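PDB 4UUO: cytosolic malate dehydrogenase, which probably catalyses the NAD-dependent interconversion of L-malate and oxaloacetate. Local coordinates for residues 123-128 with 149-154. Residues are numbered along the deposited sequence; the frame is centred on the assembly and turned at random.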
loop_
_atom_site.group_PDB
_atom_site.type_symbol
_atom_site.label_atom_id
_atom_site.label_comp_id
_atom_site.label_asym_id
_atom_site.label_seq_id
_atom_site.Cartn_x
_atom_site.Cartn_y
_atom_site.Cartn_z
ATOM N N LYS A 123 9.674 10.461 -17.973
ATOM C CA LYS A 123 10.679 10.104 -16.979
ATOM C C LYS A 123 10.597 8.619 -16.632
ATOM O O LYS A 123 9.580 8.130 -16.140
ATOM C CB LYS A 123 10.531 10.974 -15.726
ATOM C CG LYS A 123 11.254 12.308 -15.867
ATOM C CD LYS A 123 11.021 13.261 -14.706
ATOM C CE LYS A 123 11.808 14.550 -14.938
ATOM N NZ LYS A 123 11.651 15.548 -13.845
ATOM N N VAL A 124 11.684 7.907 -16.903
ATOM C CA VAL A 124 11.718 6.461 -16.754
ATOM C C VAL A 124 12.523 6.036 -15.533
ATOM O O VAL A 124 13.728 6.300 -15.458
ATOM C CB VAL A 124 12.324 5.788 -18.001
ATOM C CG1 VAL A 124 12.083 4.297 -17.956
ATOM C CG2 VAL A 124 11.749 6.398 -19.281
ATOM N N LEU A 125 11.858 5.384 -14.581
ATOM C CA LEU A 125 12.549 4.813 -13.429
ATOM C C LEU A 125 12.576 3.291 -13.513
ATOM O O LEU A 125 11.545 2.635 -13.390
ATOM C CB LEU A 125 11.894 5.250 -12.121
ATOM C CG LEU A 125 12.541 4.647 -10.870
ATOM C CD1 LEU A 125 13.987 5.104 -10.729
ATOM C CD2 LEU A 125 11.744 4.986 -9.623
ATOM N N VAL A 126 13.767 2.738 -13.726
ATOM C CA VAL A 126 13.943 1.294 -13.833
ATOM C C VAL A 126 14.151 0.670 -12.455
ATOM O O VAL A 126 15.047 1.064 -11.707
ATOM C CB VAL A 126 15.137 0.939 -14.749
ATOM C CG1 VAL A 126 15.360 -0.569 -14.786
ATOM C CG2 VAL A 126 14.904 1.482 -16.148
ATOM N N VAL A 127 13.315 -0.308 -12.129
ATOM C CA VAL A 127 13.337 -0.945 -10.821
ATOM C C VAL A 127 13.796 -2.402 -10.930
ATOM O O VAL A 127 14.589 -2.882 -10.114
ATOM C CB VAL A 127 11.938 -0.870 -10.164
ATOM C CG1 VAL A 127 11.851 -1.772 -8.936
ATOM C CG2 VAL A 127 11.594 0.581 -9.825
ATOM N N GLY A 128 13.298 -3.092 -11.951
ATOM C CA GLY A 128 13.651 -4.476 -12.190
ATOM C C GLY A 128 15.141 -4.712 -12.326
ATOM O O GLY A 128 15.842 -3.958 -12.992
ATOM N N ASN A 149 15.859 11.482 -19.505
ATOM C CA ASN A 149 14.642 10.679 -19.439
ATOM C C ASN A 149 14.806 9.475 -18.525
ATOM O O ASN A 149 13.827 8.857 -18.112
ATOM C CB ASN A 149 14.232 10.211 -20.839
ATOM C CG ASN A 149 14.094 11.360 -21.825
ATOM O OD1 ASN A 149 15.017 11.663 -22.586
ATOM N ND2 ASN A 149 12.936 12.009 -21.813
ATOM N N TRP A 150 16.052 9.152 -18.199
ATOM C CA TRP A 150 16.359 7.860 -17.596
ATOM C C TRP A 150 16.872 7.944 -16.165
ATOM O O TRP A 150 17.563 8.893 -15.784
ATOM C CB TRP A 150 17.385 7.118 -18.461
ATOM C CG TRP A 150 16.962 6.973 -19.898
ATOM C CD1 TRP A 150 17.350 7.750 -20.955
ATOM C CD2 TRP A 150 16.060 5.992 -20.430
ATOM N NE1 TRP A 150 16.748 7.309 -22.112
ATOM C CE2 TRP A 150 15.952 6.232 -21.818
ATOM C CE3 TRP A 150 15.338 4.933 -19.870
ATOM C CZ2 TRP A 150 15.151 5.449 -22.651
ATOM C CZ3 TRP A 150 14.543 4.163 -20.696
ATOM C CH2 TRP A 150 14.457 4.425 -22.074
ATOM N N CYS A 151 16.512 6.930 -15.383
ATOM C CA CYS A 151 16.998 6.764 -14.021
ATOM C C CYS A 151 16.761 5.334 -13.552
ATOM O O CYS A 151 15.715 4.751 -13.830
ATOM C CB CYS A 151 16.315 7.749 -13.070
ATOM S SG CYS A 151 16.785 7.537 -11.338
ATOM N N ALA A 152 17.743 4.764 -12.860
ATOM C CA ALA A 152 17.544 3.493 -12.168
ATOM C C ALA A 152 17.401 3.786 -10.678
ATOM O O ALA A 152 17.944 4.778 -10.190
ATOM C CB ALA A 152 18.701 2.529 -12.438
ATOM N N MET A 153 16.672 2.943 -9.950
ATOM C CA MET A 153 16.374 3.254 -8.551
ATOM C C MET A 153 17.443 2.787 -7.560
ATOM O O MET A 153 17.797 1.605 -7.517
ATOM C CB MET A 153 15.030 2.654 -8.140
ATOM C CG MET A 153 14.604 3.062 -6.740
ATOM S SD MET A 153 13.131 2.195 -6.177
ATOM C CE MET A 153 13.712 0.495 -6.221
ATOM N N THR A 154 17.945 3.733 -6.767
ATOM C CA THR A 154 18.799 3.427 -5.619
ATOM C C THR A 154 18.226 4.073 -4.358
ATOM O O THR A 154 18.885 4.152 -3.323
ATOM C CB THR A 154 20.241 3.918 -5.819
ATOM O OG1 THR A 154 20.229 5.303 -6.189
ATOM C CG2 THR A 154 20.944 3.101 -6.895
#
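V124 and W150 sit side by side on neighbouring parallel strands, their side chains pointing the same way. CG2 of V124 lies over one face of the indole, offset toward the rim, 4.2 Å from the centroid of the six-membered ring, a CH-pi contact. V124 CG1 runs alongside W150 CZ3 and CE3, while V124 CB approaches W150 CE3 at 3.6 Å. The W150 side chain also touches C135, A138 and Q139 of helix 131-139. On the other side of the sheet, facing helix 240-256, L125 and C151 pair. The leucine's chi2 of 63° places CD1 3.8 Å from C151 SG. The same methyl meets M153 CB at 3.7 Å. M153 then extends along its chain and bends at chi3 (61°), which puts CE 4.0 Å from V127 CG1.

Between these two layers the backbones make a parallel ladder. V124 N donates to N149 O, V126 N to C151 O at 2.8 Å, and M153 N to V126 O at 3.0 Å; C151 N to V124 O is bent to 124° and weak. This is the edge of the Rossmann-type sheet: 150-152 is its outermost strand in the chain, reached from 123-126 through helix 131-139 in a beta-alpha-beta unit. Three straighter backbone hydrogen bonds and one weak one thus join the strands, apolar side chains carry the burial on both faces, and strand 123-126 leads directly into V127 and G128 of the predicted NAD(+) site.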